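Local coordinates for protein phenol hydroxylase component phN (Pseudomonas stutzeri, PDB 3U52) that probably serves as a component of a diiron phenol hydroxylase that adds an oxygen atom from dioxygen to phenolic rings, at residues F207-S212 against M278-M283; P285-S290 against M358-E363. One frame throughout, in Å; residues are numbered along the deposited sequence.

Overall arrangement
Both contacts lie on the same side of the chain's centre. Interaction 1 uses the C-terminal end of helix 254-283, and interaction 2 uses the loop that follows it. Interaction 1 is the deeper one. It packs the end of that helix against helix 187-216 in the all-helical core, through apolar carbon and sulfur contacts. Interaction 2 is partly buried and lies nearer the surface. There the loop meets helix 355-364 through an aliphatic-on-indole contact with a charged end. The centres are 11 Å apart, and the two contacts are tied together: Lys287 NZ of interaction 2 probably hydrogen-bonds to Asp281 O of interaction 1, at 2.7 Å.

Interaction 1: residues F207-S212 against M278-M283; sequences FVPFMS and MMMDYM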
ATOM      1  N   PHE A 207      20.453   2.952 -12.579  1.00 35.98           N
ATOM      2  CA  PHE A 207      19.519   2.744 -11.471  1.00 36.22           C
ATOM      3  C   PHE A 207      19.793   3.613 -10.250  1.00 35.69           C
ATOM      4  O   PHE A 207      18.885   4.284  -9.748  1.00 34.84           O
ATOM      5  CB  PHE A 207      19.581   1.262 -11.047  1.00 36.67           C
ATOM      6  CG  PHE A 207      18.465   0.817 -10.117  1.00 38.11           C
ATOM      7  CD1 PHE A 207      18.613   0.907  -8.731  1.00 39.77           C
ATOM      8  CD2 PHE A 207      17.289   0.267 -10.639  1.00 39.42           C
ATOM      9  CE1 PHE A 207      17.579   0.496  -7.882  1.00 42.73           C
ATOM     10  CE2 PHE A 207      16.249  -0.148  -9.803  1.00 41.10           C
ATOM     11  CZ  PHE A 207      16.391  -0.037  -8.427  1.00 40.14           C
ATOM     12  N   VAL A 208      21.014   3.541  -9.720  1.00 34.93           N
ATOM     13  CA  VAL A 208      21.335   4.273  -8.486  1.00 34.68           C
ATOM     14  C   VAL A 208      21.082   5.817  -8.584  1.00 34.42           C
ATOM     15  O   VAL A 208      20.404   6.384  -7.721  1.00 34.74           O
ATOM     16  CB  VAL A 208      22.743   3.938  -7.937  1.00 34.48           C
ATOM     17  CG1 VAL A 208      22.930   4.580  -6.576  1.00 36.34           C
ATOM     18  CG2 VAL A 208      22.957   2.374  -7.808  1.00 32.95           C
ATOM     19  N   PRO A 209      21.614   6.497  -9.621  1.00 34.04           N
ATOM     20  CA  PRO A 209      21.315   7.940  -9.734  1.00 33.34           C
ATOM     21  C   PRO A 209      19.835   8.308  -9.793  1.00 32.82           C
ATOM     22  O   PRO A 209      19.443   9.300  -9.173  1.00 31.93           O
ATOM     23  CB  PRO A 209      21.991   8.341 -11.056  1.00 33.51           C
ATOM     24  CG  PRO A 209      23.125   7.351 -11.200  1.00 34.22           C
ATOM     25  CD  PRO A 209      22.528   6.057 -10.700  1.00 34.22           C
ATOM     26  N   PHE A 210      19.025   7.552 -10.540  1.00 32.13           N
ATOM     27  CA  PHE A 210      17.607   7.905 -10.673  1.00 31.64           C
ATOM     28  C   PHE A 210      16.861   7.644  -9.375  1.00 31.57           C
ATOM     29  O   PHE A 210      16.098   8.513  -8.918  1.00 30.90           O
ATOM     30  CB  PHE A 210      16.899   7.215 -11.859  1.00 32.20           C
ATOM     31  CG  PHE A 210      17.013   7.976 -13.175  1.00 33.09           C
ATOM     32  CD1 PHE A 210      16.239   9.143 -13.405  1.00 33.94           C
ATOM     33  CD2 PHE A 210      17.914   7.549 -14.182  1.00 30.25           C
ATOM     34  CE1 PHE A 210      16.351   9.867 -14.631  1.00 32.44           C
ATOM     35  CE2 PHE A 210      18.038   8.249 -15.409  1.00 32.47           C
ATOM     36  CZ  PHE A 210      17.240   9.438 -15.642  1.00 32.20           C
ATOM     37  N   MET A 211      17.102   6.470  -8.782  1.00 30.24           N
ATOM     38  CA  MET A 211      16.352   6.035  -7.617  1.00 29.54           C
ATOM     39  C   MET A 211      16.849   6.708  -6.336  1.00 28.85           C
ATOM     40  O   MET A 211      16.050   7.097  -5.511  1.00 27.21           O
ATOM     41  CB  MET A 211      16.352   4.504  -7.532  1.00 30.26           C
ATOM     42  CG  MET A 211      15.903   3.819  -8.875  1.00 30.43           C
ATOM     43  SD  MET A 211      14.219   4.271  -9.381  1.00 37.18           S
ATOM     44  CE  MET A 211      14.231   4.011 -11.113  1.00 29.94           C
ATOM     45  N   SER A 212      18.154   6.902  -6.165  1.00 28.52           N
ATOM     46  CA  SER A 212      18.566   7.623  -4.972  1.00 29.39           C
ATOM     47  C   SER A 212      18.358   9.137  -5.123  1.00 28.53           C
ATOM     48  O   SER A 212      18.057   9.809  -4.132  1.00 28.17           O
ATOM     49  CB  SER A 212      19.951   7.209  -4.472  1.00 30.20           C
ATOM     50  OG  SER A 212      20.934   7.806  -5.266  1.00 35.66           O
ATOM     51  N   MET A 278      24.640  13.936 -16.847  1.00 22.15           N
ATOM     52  CA  MET A 278      24.050  15.278 -16.845  1.00 21.98           C
ATOM     53  C   MET A 278      22.867  15.406 -15.835  1.00 22.25           C
ATOM     54  O   MET A 278      22.719  16.411 -15.132  1.00 21.41           O
ATOM     55  CB  MET A 278      23.572  15.581 -18.273  1.00 23.45           C
ATOM     56  CG  MET A 278      22.849  16.839 -18.398  1.00 27.30           C
ATOM     57  SD  MET A 278      22.243  17.031 -20.089  1.00 31.90           S
ATOM     58  CE  MET A 278      20.787  15.924 -19.991  1.00 33.66           C
ATOM     59  N   MET A 279      21.998  14.408 -15.817  1.00 21.75           N
ATOM     60  CA  MET A 279      20.872  14.346 -14.866  1.00 22.57           C
ATOM     61  C   MET A 279      21.313  14.472 -13.420  1.00 22.82           C
ATOM     62  O   MET A 279      20.797  15.314 -12.645  1.00 21.39           O
ATOM     63  CB  MET A 279      20.147  13.002 -15.083  1.00 23.18           C
ATOM     64  CG  MET A 279      18.820  12.789 -14.359  1.00 24.71           C
ATOM     65  SD  MET A 279      18.945  12.478 -12.586  1.00 30.91           S
ATOM     66  CE  MET A 279      19.548  10.868 -12.232  1.00 14.03           C
ATOM     67  N   MET A 280      22.228  13.596 -13.020  1.00 22.14           N
ATOM     68  CA  MET A 280      22.595  13.549 -11.603  1.00 23.26           C
ATOM     69  C   MET A 280      23.442  14.768 -11.164  1.00 22.50           C
ATOM     70  O   MET A 280      23.305  15.215 -10.020  1.00 22.72           O
ATOM     71  CB  MET A 280      23.273  12.227 -11.209  1.00 23.68           C
ATOM     72  CG  MET A 280      24.699  12.050 -11.705  1.00 25.36           C
ATOM     73  SD  MET A 280      25.280  10.349 -11.462  1.00 28.94           S
ATOM     74  CE  MET A 280      25.623  10.300  -9.722  1.00 25.22           C
ATOM     75  N   ASP A 281      24.291  15.303 -12.044  1.00 19.91           N
ATOM     76  CA  ASP A 281      25.115  16.451 -11.647  1.00 20.06           C
ATOM     77  C   ASP A 281      24.317  17.747 -11.657  1.00 20.94           C
ATOM     78  O   ASP A 281      24.563  18.617 -10.790  1.00 20.57           O
ATOM     79  CB  ASP A 281      26.345  16.618 -12.546  1.00 19.90           C
ATOM     80  CG  ASP A 281      27.469  15.654 -12.188  1.00 20.03           C
ATOM     81  OD1 ASP A 281      28.529  15.723 -12.809  1.00 23.04           O
ATOM     82  OD2 ASP A 281      27.326  14.845 -11.251  1.00 19.72           O
ATOM     83  N   TYR A 282      23.369  17.884 -12.611  1.00 20.14           N
ATOM     84  CA  TYR A 282      22.659  19.174 -12.842  1.00 21.82           C
ATOM     85  C   TYR A 282      21.149  19.207 -12.565  1.00 22.71           C
ATOM     86  O   TYR A 282      20.624  20.236 -12.097  1.00 22.64           O
ATOM     87  CB  TYR A 282      22.863  19.635 -14.299  1.00 20.60           C
ATOM     88  CG  TYR A 282      24.254  20.157 -14.562  1.00 22.39           C
ATOM     89  CD1 TYR A 282      25.311  19.289 -14.905  1.00 18.64           C
ATOM     90  CD2 TYR A 282      24.522  21.514 -14.446  1.00 21.75           C
ATOM     91  CE1 TYR A 282      26.609  19.756 -15.104  1.00 16.69           C
ATOM     92  CE2 TYR A 282      25.819  22.019 -14.658  1.00 22.13           C
ATOM     93  CZ  TYR A 282      26.842  21.146 -14.996  1.00 22.55           C
ATOM     94  OH  TYR A 282      28.088  21.687 -15.189  1.00 21.79           O
ATOM     95  N   MET A 283      20.436  18.130 -12.903  1.00 22.66           N
ATOM     96  CA  MET A 283      18.989  18.176 -12.807  1.00 25.29           C
ATOM     97  C   MET A 283      18.433  17.907 -11.397  1.00 25.71           C
ATOM     98  O   MET A 283      17.266  18.225 -11.137  1.00 27.95           O
ATOM     99  CB  MET A 283      18.318  17.277 -13.833  1.00 24.79           C
ATOM    100  CG  MET A 283      18.624  17.627 -15.306  1.00 27.50           C
ATOM    101  SD  MET A 283      17.545  16.538 -16.232  1.00 31.80           S
ATOM    102  CE  MET A 283      17.346  17.340 -17.780  1.00 32.82           C
TER
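Pro209 and Phe210 belong to helix 187-216 of the helical hydroxylase core, the helix that also carries the iron ligand Glu199. They pack against Met279 and Met280 near the C-terminal end of helix 254-283. The short helical segments lie 9.9 Å apart at their axes and run 35° from parallel. Pro209 has no N-H to give to the turn before it, and helix 187-216 is kinked there.

Met279 makes a Met-aromatic and CH-pi contact with Phe210. Its CG is anti to the backbone N (chi1 -171°), and bends at the next two torsions turn the methyl over the ring. Met279 CE stands 3.9 Å from the centroid of the Phe210 ring, only 11° off the normal. Met279 SD is over the same face but farther, 4.6 Å from the centroid of the Phe210 ring. Lower down the chain, Met279 CG lies 3.8 Å from Phe210 CE1. The same methyl touches the backbone, with Met279 CE 3.4 Å from Pro209 O. Met279 CE also lies 3.7 Å from Pro209 CB. Met280 approaches the proline separately: Met280 SD lies 3.7 Å from Pro209 CG.

Phe210 also meets Phe100 edge to face, and Phe100 lines a xenon pocket. The Phe210 side chain comes within about 6 Å of a bound xenon. With an alanine in place of Phe210, the Met279 methyl would probably lose its aromatic seat and be freer to turn, and Phe100 would lack its ring partner.

The four touching residues are buried, and the side chains meet through carbon and sulfur alone. Cohesion across the interface therefore rests on dispersion and on the fit of flexible thioethers to rigid rings.

Interaction 2: residues P285-S290 against M358-E363; sequences PNKVMS and MDWMSE
Lys287 lays its aliphatic chain over one face of the Trp360 indole. The extended first torsion of Trp360 (chi1 178°) sends the indole out from helix 355-364 to the loop. Lys287 CG sits over the six-membered ring of Trp360, 3.6 Å from the centroid of that ring and 11° off the normal, a CH-pi contact. Next to it, Lys287 CB is 3.6 Å from Trp360 CZ2. The lysine chain bends at chi2 (-65°), which carries Lys287 CD across the benzo ring to 3.9 Å from Trp360 CZ3. Beyond CD the chain leads away from the indole.

The amino group has other partners. Lys287 NZ forms a salt bridge with Glu357 OE2 and hydrogen bonds with the carbonyls of Asp281 and Leu284, so the ammonium charge is probably well compensated. These bonds hold the far end of the chain, while the methylenes stay on the ring.

The loop touches the indole again farther on. Met289 C lies at the ring edge, near its plane, 3.9 Å from Trp360 CZ2. Ser290 CA comes to 3.7 Å from Trp360 CH2, and Ser290 CB to 3.9 Å from the same atom.

Ser290 is the N-cap of helix 291-310. Its side chain caps a backbone N beyond the loop, and its own N bonds to Glu293 OE1, consistent with a capping box. This is an interhelical loop joining helix 254-283 to helix 291-310 and docked on a tryptophan of helix 355-364. The Lys287 amino group binds carbonyls at and just past the end of the first helix, and Ser290 is the N-cap of the next.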
ATOM      1  N   PRO A 285      18.055  18.915  -7.636  1.00 25.22           N
ATOM      2  CA  PRO A 285      18.274  19.993  -6.662  1.00 24.34           C
ATOM      3  C   PRO A 285      19.145  19.567  -5.470  1.00 24.24           C
ATOM      4  O   PRO A 285      20.127  20.273  -5.152  1.00 23.12           O
ATOM      5  CB  PRO A 285      16.842  20.377  -6.230  1.00 23.76           C
ATOM      6  CG  PRO A 285      16.012  20.095  -7.457  1.00 23.87           C
ATOM      7  CD  PRO A 285      16.611  18.792  -7.994  1.00 24.13           C
ATOM      8  N   ASN A 286      18.802  18.425  -4.842  1.00 23.18           N
ATOM      9  CA  ASN A 286      19.685  17.785  -3.847  1.00 23.67           C
ATOM     10  C   ASN A 286      20.505  16.685  -4.482  1.00 23.19           C
ATOM     11  O   ASN A 286      19.926  15.739  -5.043  1.00 22.35           O
ATOM     12  CB  ASN A 286      18.902  17.255  -2.617  1.00 23.11           C
ATOM     13  CG  ASN A 286      17.978  18.315  -2.035  1.00 25.43           C
ATOM     14  OD1 ASN A 286      18.372  19.478  -1.925  1.00 28.47           O
ATOM     15  ND2 ASN A 286      16.758  17.944  -1.696  1.00 19.90           N
ATOM     16  N   LYS A 287      21.841  16.800  -4.351  1.00 22.97           N
ATOM     17  CA  LYS A 287      22.787  15.930  -5.035  1.00 24.68           C
ATOM     18  C   LYS A 287      22.995  14.645  -4.249  1.00 25.76           C
ATOM     19  O   LYS A 287      23.012  14.670  -3.013  1.00 26.99           O
ATOM     20  CB  LYS A 287      24.166  16.610  -5.212  1.00 24.08           C
ATOM     21  CG  LYS A 287      24.168  18.032  -5.792  1.00 23.12           C
ATOM     22  CD  LYS A 287      23.648  18.119  -7.267  1.00 23.04           C
ATOM     23  CE  LYS A 287      23.460  19.598  -7.678  1.00 20.55           C
ATOM     24  NZ  LYS A 287      22.766  19.698  -9.043  1.00 25.81           N
ATOM     25  N   VAL A 288      23.165  13.537  -4.959  1.00 26.25           N
ATOM     26  CA  VAL A 288      23.476  12.233  -4.348  1.00 27.86           C
ATOM     27  C   VAL A 288      25.009  12.060  -4.303  1.00 28.28           C
ATOM     28  O   VAL A 288      25.623  11.899  -3.242  1.00 29.29           O
ATOM     29  CB  VAL A 288      22.841  11.042  -5.144  1.00 28.32           C
ATOM     30  CG1 VAL A 288      23.083   9.688  -4.402  1.00 30.83           C
ATOM     31  CG2 VAL A 288      21.360  11.255  -5.339  1.00 29.15           C
ATOM     32  N   MET A 289      25.614  12.075  -5.468  1.00 26.47           N
ATOM     33  CA  MET A 289      27.061  11.968  -5.622  1.00 25.69           C
ATOM     34  C   MET A 289      27.320  12.527  -7.012  1.00 23.71           C
ATOM     35  O   MET A 289      26.356  12.802  -7.747  1.00 24.52           O
ATOM     36  CB  MET A 289      27.552  10.527  -5.516  1.00 26.85           C
ATOM     37  CG  MET A 289      27.133   9.619  -6.660  1.00 30.92           C
ATOM     38  SD  MET A 289      27.435   7.849  -6.358  1.00 37.82           S
ATOM     39  CE  MET A 289      25.702   7.365  -6.394  1.00 38.27           C
ATOM     40  N   SER A 290      28.575  12.748  -7.358  1.00 21.43           N
ATOM     41  CA  SER A 290      28.833  13.288  -8.683  1.00 20.66           C
ATOM     42  C   SER A 290      28.901  12.137  -9.671  1.00 20.57           C
ATOM     43  O   SER A 290      29.089  10.977  -9.264  1.00 19.54           O
ATOM     44  CB  SER A 290      30.149  14.055  -8.699  1.00 19.73           C
ATOM     45  OG  SER A 290      31.240  13.183  -8.401  1.00 20.33           O
ATOM     46  N   MET A 358      27.303  25.293  -8.139  1.00 26.87           N
ATOM     47  CA  MET A 358      28.604  25.502  -8.727  1.00 25.50           C
ATOM     48  C   MET A 358      29.775  25.302  -7.779  1.00 25.21           C
ATOM     49  O   MET A 358      30.811  24.744  -8.193  1.00 23.89           O
ATOM     50  CB  MET A 358      28.656  26.856  -9.402  1.00 27.20           C
ATOM     51  CG  MET A 358      28.068  26.781 -10.845  1.00 29.07           C
ATOM     52  SD  MET A 358      27.954  28.281 -11.732  1.00 37.42           S
ATOM     53  CE  MET A 358      29.644  28.791 -12.018  1.00 38.97           C
ATOM     54  N   ASP A 359      29.648  25.753  -6.526  1.00 23.09           N
ATOM     55  CA  ASP A 359      30.708  25.461  -5.540  1.00 24.65           C
ATOM     56  C   ASP A 359      30.809  23.958  -5.245  1.00 22.54           C
ATOM     57  O   ASP A 359      31.908  23.443  -5.064  1.00 22.81           O
ATOM     58  CB  ASP A 359      30.526  26.273  -4.244  1.00 25.44           C
ATOM     59  CG  ASP A 359      30.488  27.794  -4.492  1.00 30.59           C
ATOM     60  OD1 ASP A 359      30.900  28.267  -5.582  1.00 32.45           O
ATOM     61  OD2 ASP A 359      30.001  28.519  -3.589  1.00 37.77           O
ATOM     62  N   TRP A 360      29.672  23.251  -5.213  1.00 23.02           N
ATOM     63  CA  TRP A 360      29.681  21.754  -5.133  1.00 23.19           C
ATOM     64  C   TRP A 360      30.413  21.171  -6.335  1.00 23.37           C
ATOM     65  O   TRP A 360      31.253  20.300  -6.206  1.00 23.45           O
ATOM     66  CB  TRP A 360      28.246  21.202  -5.059  1.00 23.88           C
ATOM     67  CG  TRP A 360      28.106  19.654  -5.028  1.00 23.68           C
ATOM     68  CD1 TRP A 360      28.156  18.856  -3.935  1.00 26.32           C
ATOM     69  CD2 TRP A 360      27.853  18.782  -6.146  1.00 24.48           C
ATOM     70  NE1 TRP A 360      27.959  17.519  -4.288  1.00 26.82           N
ATOM     71  CE2 TRP A 360      27.770  17.457  -5.645  1.00 25.77           C
ATOM     72  CE3 TRP A 360      27.660  18.996  -7.520  1.00 23.07           C
ATOM     73  CZ2 TRP A 360      27.529  16.358  -6.471  1.00 23.97           C
ATOM     74  CZ3 TRP A 360      27.428  17.874  -8.358  1.00 23.54           C
ATOM     75  CH2 TRP A 360      27.355  16.588  -7.823  1.00 22.54           C
ATOM     76  N   MET A 361      30.119  21.681  -7.528  1.00 24.71           N
ATOM     77  CA  MET A 361      30.887  21.254  -8.734  1.00 25.45           C
ATOM     78  C   MET A 361      32.408  21.466  -8.708  1.00 24.93           C
ATOM     79  O   MET A 361      33.134  20.575  -9.126  1.00 23.63           O
ATOM     80  CB  MET A 361      30.321  21.886 -10.006  1.00 26.05           C
ATOM     81  CG  MET A 361      29.608  20.900 -10.883  1.00 32.10           C
ATOM     82  SD  MET A 361      27.878  21.233 -11.076  1.00 45.68           S
ATOM     83  CE  MET A 361      27.850  22.768 -11.954  1.00 40.08           C
ATOM     84  N   SER A 362      32.865  22.631  -8.227  1.00 24.72           N
ATOM     85  CA  SER A 362      34.295  22.928  -8.028  1.00 25.92           C
ATOM     86  C   SER A 362      34.992  21.876  -7.122  1.00 26.83           C
ATOM     87  O   SER A 362      36.093  21.410  -7.418  1.00 28.36           O
ATOM     88  CB  SER A 362      34.437  24.313  -7.379  1.00 25.70           C
ATOM     89  OG  SER A 362      33.846  25.313  -8.170  1.00 27.06           O
ATOM     90  N   GLU A 363      34.322  21.512  -6.035  1.00 26.90           N
ATOM     91  CA  GLU A 363      34.754  20.454  -5.116  1.00 28.66           C
ATOM     92  C   GLU A 363      34.747  19.037  -5.729  1.00 26.81           C
ATOM     93  O   GLU A 363      35.719  18.296  -5.605  1.00 26.58           O
ATOM     94  CB  GLU A 363      33.850  20.518  -3.880  1.00 29.94           C
ATOM     95  CG  GLU A 363      34.337  19.799  -2.663  1.00 37.32           C
ATOM     96  CD  GLU A 363      33.269  19.846  -1.577  1.00 46.61           C
ATOM     97  OE1 GLU A 363      33.169  20.899  -0.878  1.00 49.61           O
ATOM     98  OE2 GLU A 363      32.507  18.842  -1.456  1.00 50.77           O
TER